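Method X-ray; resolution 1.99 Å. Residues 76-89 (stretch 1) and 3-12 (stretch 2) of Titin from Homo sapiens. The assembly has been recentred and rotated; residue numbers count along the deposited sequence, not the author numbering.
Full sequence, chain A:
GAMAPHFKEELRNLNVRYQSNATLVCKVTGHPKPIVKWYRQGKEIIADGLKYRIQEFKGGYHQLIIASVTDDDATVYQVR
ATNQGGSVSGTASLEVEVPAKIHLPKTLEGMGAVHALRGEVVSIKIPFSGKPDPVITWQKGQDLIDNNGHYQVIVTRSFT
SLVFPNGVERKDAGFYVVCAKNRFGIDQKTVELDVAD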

ATOM      1  N   VAL A  76      12.070   1.324 -21.623  1.00 47.96           N
ATOM      2  CA  VAL A  76      13.180   0.390 -21.746  1.00 47.85           C
ATOM      3  C   VAL A  76      14.350   0.827 -20.871  1.00 48.29           C
ATOM      4  O   VAL A  76      14.637   2.016 -20.738  1.00 48.09           O
ATOM      5  CB  VAL A  76      13.637   0.240 -23.216  1.00 49.03           C
ATOM      6  CG1 VAL A  76      14.296   1.520 -23.705  1.00 50.70           C
ATOM      7  CG2 VAL A  76      14.599  -0.922 -23.353  1.00 49.28           C
ATOM      8  N   TYR A  77      14.978  -0.165 -20.242  1.00 47.87           N
ATOM      9  CA  TYR A  77      16.101   0.020 -19.356  1.00 47.55           C
ATOM     10  C   TYR A  77      17.242  -0.794 -19.909  1.00 47.88           C
ATOM     11  O   TYR A  77      17.016  -1.786 -20.605  1.00 48.26           O
ATOM     12  CB  TYR A  77      15.762  -0.462 -17.945  1.00 47.60           C
ATOM     13  CG  TYR A  77      14.698   0.397 -17.304  1.00 47.38           C
ATOM     14  CD1 TYR A  77      13.341   0.203 -17.594  1.00 48.37           C
ATOM     15  CD2 TYR A  77      15.048   1.427 -16.456  1.00 47.14           C
ATOM     16  CE1 TYR A  77      12.371   1.017 -17.027  1.00 45.34           C
ATOM     17  CE2 TYR A  77      14.092   2.258 -15.912  1.00 46.40           C
ATOM     18  CZ  TYR A  77      12.751   2.043 -16.192  1.00 45.93           C
ATOM     19  OH  TYR A  77      11.817   2.885 -15.610  1.00 45.42           O
ATOM     20  N   GLN A  78      18.458  -0.333 -19.631  1.00 47.88           N
ATOM     21  CA  GLN A  78      19.678  -1.035 -19.994  1.00 47.80           C
ATOM     22  C   GLN A  78      20.537  -1.217 -18.755  1.00 47.03           C
ATOM     23  O   GLN A  78      20.513  -0.411 -17.853  1.00 46.64           O
ATOM     24  CB  GLN A  78      20.481  -0.249 -21.029  1.00 48.54           C
ATOM     25  CG  GLN A  78      19.820  -0.043 -22.370  1.00 50.24           C
ATOM     26  CD  GLN A  78      18.909   1.173 -22.426  1.00 51.93           C
ATOM     27  OE1 GLN A  78      19.140   2.173 -21.753  1.00 53.93           O
ATOM     28  NE2 GLN A  78      17.882   1.103 -23.274  1.00 51.71           N
ATOM     29  N   VAL A  79      21.263  -2.316 -18.716  1.00 46.70           N
ATOM     30  CA  VAL A  79      22.309  -2.558 -17.733  1.00 46.37           C
ATOM     31  C   VAL A  79      23.569  -2.844 -18.522  1.00 46.24           C
ATOM     32  O   VAL A  79      23.536  -3.552 -19.557  1.00 44.42           O
ATOM     33  CB  VAL A  79      21.967  -3.726 -16.773  1.00 46.91           C
ATOM     34  CG1 VAL A  79      21.831  -5.010 -17.520  1.00 45.79           C
ATOM     35  CG2 VAL A  79      23.007  -3.836 -15.609  1.00 45.79           C
ATOM     36  N   ARG A  80      24.654  -2.220 -18.079  1.00 46.18           N
ATOM     37  CA  ARG A  80      25.925  -2.350 -18.747  1.00 46.15           C
ATOM     38  C   ARG A  80      26.950  -2.908 -17.809  1.00 46.22           C
ATOM     39  O   ARG A  80      27.046  -2.467 -16.674  1.00 47.68           O
ATOM     40  CB  ARG A  80      26.383  -0.977 -19.250  1.00 46.04           C
ATOM     41  CG  ARG A  80      27.672  -1.066 -20.084  1.00 45.61           C
ATOM     42  CD  ARG A  80      28.215   0.309 -20.455  1.00 45.63           C
ATOM     43  NE  ARG A  80      27.287   1.014 -21.328  1.00 44.00           N
ATOM     44  CZ  ARG A  80      27.486   2.232 -21.810  1.00 43.76           C
ATOM     45  NH1 ARG A  80      28.610   2.891 -21.536  1.00 43.36           N
ATOM     46  NH2 ARG A  80      26.572   2.790 -22.588  1.00 43.35           N
ATOM     47  N   ALA A  81      27.760  -3.845 -18.292  1.00 45.86           N
ATOM     48  CA  ALA A  81      28.828  -4.432 -17.491  1.00 45.25           C
ATOM     49  C   ALA A  81      30.132  -4.221 -18.230  1.00 44.96           C
ATOM     50  O   ALA A  81      30.222  -4.565 -19.395  1.00 44.03           O
ATOM     51  CB  ALA A  81      28.573  -5.944 -17.272  1.00 45.22           C
ATOM     52  N   THR A  82      31.131  -3.670 -17.545  1.00 45.21           N
ATOM     53  CA  THR A  82      32.386  -3.296 -18.155  1.00 45.12           C
ATOM     54  C   THR A  82      33.565  -3.732 -17.287  1.00 45.68           C
ATOM     55  O   THR A  82      33.572  -3.537 -16.072  1.00 45.40           O
ATOM     56  CB  THR A  82      32.462  -1.764 -18.277  1.00 45.36           C
ATOM     57  OG1 THR A  82      31.337  -1.279 -19.012  1.00 45.57           O
ATOM     58  CG2 THR A  82      33.743  -1.301 -18.954  1.00 44.67           C
ATOM     59  N   ASN A  83      34.581  -4.285 -17.931  1.00 45.24           N
ATOM     60  CA  ASN A  83      35.893  -4.389 -17.309  1.00 45.65           C
ATOM     61  C   ASN A  83      36.920  -4.087 -18.406  1.00 45.94           C
ATOM     62  O   ASN A  83      36.553  -3.655 -19.494  1.00 45.20           O
ATOM     63  CB  ASN A  83      36.094  -5.745 -16.612  1.00 45.58           C
ATOM     64  CG  ASN A  83      36.058  -6.903 -17.552  1.00 45.63           C
ATOM     65  OD1 ASN A  83      36.203  -6.739 -18.755  1.00 47.13           O
ATOM     66  ND2 ASN A  83      35.912  -8.118 -16.999  1.00 48.17           N
ATOM     67  N   GLN A  84      38.197  -4.315 -18.144  1.00 46.52           N
ATOM     68  CA  GLN A  84      39.217  -3.874 -19.076  1.00 46.57           C
ATOM     69  C   GLN A  84      39.173  -4.764 -20.317  1.00 46.54           C
ATOM     70  O   GLN A  84      39.719  -4.411 -21.367  1.00 47.46           O
ATOM     71  CB  GLN A  84      40.604  -3.868 -18.396  1.00 47.84           C
ATOM     72  CG  GLN A  84      40.643  -3.073 -17.000  1.00 51.13           C
ATOM     73  CD  GLN A  84      40.647  -1.501 -17.089  1.00 53.82           C
ATOM     74  OE1 GLN A  84      39.620  -0.863 -17.355  1.00 56.72           O
ATOM     75  NE2 GLN A  84      41.806  -0.897 -16.814  1.00 56.86           N
ATOM     76  N   GLY A  85      38.484  -5.899 -20.207  1.00 45.81           N
ATOM     77  CA  GLY A  85      38.328  -6.830 -21.312  1.00 45.08           C
ATOM     78  C   GLY A  85      37.171  -6.549 -22.239  1.00 44.33           C
ATOM     79  O   GLY A  85      37.079  -7.127 -23.312  1.00 43.99           O
ATOM     80  N   GLY A  86      36.265  -5.672 -21.846  1.00 43.67           N
ATOM     81  CA  GLY A  86      35.138  -5.360 -22.710  1.00 43.34           C
ATOM     82  C   GLY A  86      33.970  -4.765 -21.982  1.00 42.60           C
ATOM     83  O   GLY A  86      33.968  -4.669 -20.750  1.00 41.27           O
ATOM     84  N   SER A  87      32.971  -4.352 -22.757  1.00 42.35           N
ATOM     85  CA  SER A  87      31.731  -3.825 -22.207  1.00 42.21           C
ATOM     86  C   SER A  87      30.562  -4.372 -23.003  1.00 42.02           C
ATOM     87  O   SER A  87      30.631  -4.472 -24.228  1.00 41.67           O
ATOM     88  CB  SER A  87      31.731  -2.295 -22.287  1.00 42.13           C
ATOM     89  OG  SER A  87      30.608  -1.714 -21.629  1.00 41.40           O
ATOM     90  N   VAL A  88      29.484  -4.704 -22.316  1.00 42.80           N
ATOM     91  CA  VAL A  88      28.270  -5.235 -22.955  1.00 43.06           C
ATOM     92  C   VAL A  88      27.057  -4.784 -22.167  1.00 43.74           C
ATOM     93  O   VAL A  88      27.147  -4.572 -20.964  1.00 43.38           O
ATOM     94  CB  VAL A  88      28.327  -6.781 -23.065  1.00 43.82           C
ATOM     95  CG1 VAL A  88      28.334  -7.446 -21.689  1.00 43.34           C
ATOM     96  CG2 VAL A  88      27.203  -7.318 -23.953  1.00 43.86           C
ATOM     97  N   SER A  89      25.937  -4.596 -22.848  1.00 44.31           N
ATOM     98  CA  SER A  89      24.703  -4.282 -22.158  1.00 44.83           C
ATOM     99  C   SER A  89      23.606  -5.304 -22.399  1.00 44.53           C
ATOM    100  O   SER A  89      23.638  -6.111 -23.322  1.00 42.72           O
ATOM    101  CB  SER A  89      24.166  -2.903 -22.547  1.00 45.38           C
ATOM    102  OG  SER A  89      23.855  -2.891 -23.910  1.00 48.34           O
TER
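Stretch 2 3-12: MAPHFKEELR

A β-hairpin has two faces, and a segment distant in sequence can cover one of them without backbone pairing to its strands; residues 3-12 of this titin fragment illustrate the principle. Stretch 1 runs as a strand from V76 to N83, reverses through a type I turn from N83 to G86, and returns as a second strand. Paired backbone hydrogen bonds hold the arms together: A81 N to V88 O (2.8 Å), V88 N to A81 O (3.0 Å), N83 N to G86 O (2.9 Å) and G86 N to N83 O (3.1 Å). Stretch 2 is extended over most of its length, with strand geometry around H6 and F7 and a corner at K8. It starts beside the turn and runs back along the hairpin, antiparallel to the first arm: A4 lies nearest G85 (CA to CA 4.5 Å), P5 nearest A81 (6.0 Å) and L11 nearest V79 (7.9 Å). No backbone-to-backbone hydrogen bond joins the two stretches; the contact is made by side chains packing on side chains and on backbone carbonyls, with one side-chain-to-backbone hydrogen bond.

Strand alternation supplies the surface. V79, A81 and N83 direct their CA-to-CB bonds toward stretch 2, whereas Q78, R80 and T82 point away. At the turn, N83 ND2 donates to M3 O (2.8 Å), while N83 OD1 accepts from G85 N (2.8 Å); one amide thus braces the turn and anchors the incoming chain. P5 follows, its CB 3.8 Å from A81 CB and its CG 3.2 Å from G86 O. The F7 ring reaches both arms, with CE2 3.7 Å from V79 CG1, CZ 4.0 Å from A81 CB and CE1 3.8 Å from V88 CG1. Beyond the corner, L11 returns to the surface, placing CG 3.7 Å from V79 CG1. A81 CB thus touches both P5 and F7, and V79 links F7 to L11.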

ATOM      1  N   MET A   3      36.737 -13.811 -18.837  1.00 51.02           N
ATOM      2  CA  MET A   3      37.512 -12.566 -18.628  1.00 50.85           C
ATOM      3  C   MET A   3      36.613 -11.371 -18.962  1.00 50.15           C
ATOM      4  O   MET A   3      36.253 -10.658 -18.043  1.00 48.97           O
ATOM      5  CB  MET A   3      38.782 -12.541 -19.442  1.00 52.65           C
ATOM      6  CG  MET A   3      39.846 -13.578 -19.010  1.00 54.86           C
ATOM      7  SD  MET A   3      40.855 -12.921 -17.647  1.00 63.83           S
ATOM      8  CE  MET A   3      41.157 -14.396 -16.664  1.00 57.68           C
ATOM      9  N   ALA A   4      36.236 -11.166 -20.235  1.00 49.15           N
ATOM     10  CA  ALA A   4      35.306 -10.062 -20.607  1.00 49.31           C
ATOM     11  C   ALA A   4      33.948 -10.257 -19.943  1.00 48.88           C
ATOM     12  O   ALA A   4      33.563 -11.390 -19.678  1.00 49.08           O
ATOM     13  CB  ALA A   4      35.124  -9.986 -22.095  1.00 49.18           C
ATOM     14  N   PRO A   5      33.194  -9.161 -19.707  1.00 48.98           N
ATOM     15  CA  PRO A   5      31.913  -9.305 -19.019  1.00 48.84           C
ATOM     16  C   PRO A   5      30.882 -10.110 -19.799  1.00 48.94           C
ATOM     17  O   PRO A   5      30.862 -10.066 -21.027  1.00 48.12           O
ATOM     18  CB  PRO A   5      31.428  -7.868 -18.877  1.00 48.83           C
ATOM     19  CG  PRO A   5      32.641  -7.007 -19.094  1.00 48.92           C
ATOM     20  CD  PRO A   5      33.454  -7.756 -20.067  1.00 48.21           C
ATOM     21  N   HIS A   6      30.035 -10.841 -19.075  1.00 49.34           N
ATOM     22  CA  HIS A   6      28.953 -11.626 -19.669  1.00 49.26           C
ATOM     23  C   HIS A   6      27.772 -11.594 -18.712  1.00 48.74           C
ATOM     24  O   HIS A   6      27.959 -11.503 -17.513  1.00 48.38           O
ATOM     25  CB  HIS A   6      29.431 -13.049 -19.896  1.00 50.07           C
ATOM     26  CG  HIS A   6      28.424 -13.966 -20.524  1.00 52.11           C
ATOM     27  ND1 HIS A   6      28.103 -13.921 -21.866  1.00 57.62           N
ATOM     28  CD2 HIS A   6      27.747 -15.027 -20.016  1.00 55.84           C
ATOM     29  CE1 HIS A   6      27.232 -14.879 -22.146  1.00 57.26           C
ATOM     30  NE2 HIS A   6      27.006 -15.570 -21.043  1.00 56.64           N
ATOM     31  N   PHE A   7      26.563 -11.601 -19.261  1.00 48.68           N
ATOM     32  CA  PHE A   7      25.341 -11.739 -18.460  1.00 48.59           C
ATOM     33  C   PHE A   7      25.009 -13.213 -18.373  1.00 48.54           C
ATOM     34  O   PHE A   7      24.526 -13.800 -19.335  1.00 48.99           O
ATOM     35  CB  PHE A   7      24.199 -10.919 -19.058  1.00 48.96           C
ATOM     36  CG  PHE A   7      24.402  -9.469 -18.908  1.00 48.20           C
ATOM     37  CD1 PHE A   7      24.820  -8.702 -19.968  1.00 50.36           C
ATOM     38  CD2 PHE A   7      24.279  -8.877 -17.674  1.00 49.83           C
ATOM     39  CE1 PHE A   7      25.069  -7.354 -19.818  1.00 50.01           C
ATOM     40  CE2 PHE A   7      24.507  -7.541 -17.516  1.00 51.91           C
ATOM     41  CZ  PHE A   7      24.933  -6.772 -18.609  1.00 49.80           C
ATOM     42  N   LYS A   8      25.372 -13.822 -17.245  1.00 48.49           N
ATOM     43  CA  LYS A   8      25.051 -15.223 -16.961  1.00 48.65           C
ATOM     44  C   LYS A   8      23.540 -15.346 -16.781  1.00 48.59           C
ATOM     45  O   LYS A   8      22.923 -16.318 -17.187  1.00 48.05           O
ATOM     46  CB  LYS A   8      25.779 -15.658 -15.684  1.00 49.21           C
ATOM     47  CG  LYS A   8      25.611 -17.103 -15.266  1.00 49.53           C
ATOM     48  CD  LYS A   8      26.452 -17.994 -16.105  1.00 52.10           C
ATOM     49  CE  LYS A   8      26.305 -19.446 -15.707  1.00 51.99           C
ATOM     50  NZ  LYS A   8      26.863 -20.328 -16.776  1.00 53.74           N
ATOM     51  N   GLU A   9      22.948 -14.344 -16.146  1.00 49.00           N
ATOM     52  CA  GLU A   9      21.492 -14.236 -16.077  1.00 49.30           C
ATOM     53  C   GLU A   9      21.130 -12.848 -16.594  1.00 48.82           C
ATOM     54  O   GLU A   9      21.519 -11.852 -16.020  1.00 47.82           O
ATOM     55  CB  GLU A   9      21.014 -14.481 -14.652  1.00 49.01           C
ATOM     56  CG  GLU A   9      21.495 -15.837 -14.126  1.00 49.68           C
ATOM     57  CD  GLU A   9      20.976 -16.158 -12.740  1.00 50.15           C
ATOM     58  OE1 GLU A   9      20.351 -15.271 -12.138  1.00 51.65           O
ATOM     59  OE2 GLU A   9      21.189 -17.289 -12.251  1.00 52.02           O
ATOM     60  N   GLU A  10      20.452 -12.811 -17.732  1.00 49.22           N
ATOM     61  CA  GLU A  10      20.109 -11.562 -18.418  1.00 51.05           C
ATOM     62  C   GLU A  10      18.906 -10.913 -17.752  1.00 50.94           C
ATOM     63  O   GLU A  10      18.135 -11.583 -17.065  1.00 49.92           O
ATOM     64  CB  GLU A  10      19.748 -11.842 -19.888  1.00 51.01           C
ATOM     65  CG  GLU A  10      20.856 -12.469 -20.725  1.00 52.54           C
ATOM     66  CD  GLU A  10      20.355 -12.919 -22.096  1.00 54.72           C
ATOM     67  OE1 GLU A  10      19.351 -12.360 -22.604  1.00 60.98           O
ATOM     68  OE2 GLU A  10      20.943 -13.875 -22.662  1.00 61.46           O
ATOM     69  N   LEU A  11      18.754  -9.603 -17.957  1.00 52.05           N
ATOM     70  CA  LEU A  11      17.583  -8.868 -17.483  1.00 52.84           C
ATOM     71  C   LEU A  11      16.305  -9.428 -18.068  1.00 53.36           C
ATOM     72  O   LEU A  11      16.266  -9.813 -19.229  1.00 53.96           O
ATOM     73  CB  LEU A  11      17.651  -7.398 -17.903  1.00 53.41           C
ATOM     74  CG  LEU A  11      18.450  -6.368 -17.144  1.00 54.54           C
ATOM     75  CD1 LEU A  11      18.006  -4.946 -17.626  1.00 54.38           C
ATOM     76  CD2 LEU A  11      18.302  -6.513 -15.619  1.00 53.40           C
ATOM     77  N   ARG A  12      15.255  -9.473 -17.255  1.00 54.27           N
ATOM     78  CA  ARG A  12      13.947  -9.950 -17.713  1.00 54.86           C
ATOM     79  C   ARG A  12      13.014  -8.775 -17.961  1.00 53.61           C
ATOM     80  O   ARG A  12      12.982  -7.859 -17.161  1.00 53.21           O
ATOM     81  CB  ARG A  12      13.310 -10.841 -16.637  1.00 55.36           C
ATOM     82  CG  ARG A  12      13.813 -12.262 -16.636  1.00 58.25           C
ATOM     83  CD  ARG A  12      13.033 -13.149 -15.650  1.00 59.98           C
ATOM     84  NE  ARG A  12      13.939 -14.131 -15.036  1.00 64.42           N
ATOM     85  CZ  ARG A  12      14.114 -15.390 -15.437  1.00 65.29           C
ATOM     86  NH1 ARG A  12      13.419 -15.896 -16.458  1.00 66.00           N
ATOM     87  NH2 ARG A  12      14.995 -16.155 -14.789  1.00 65.45           N
TER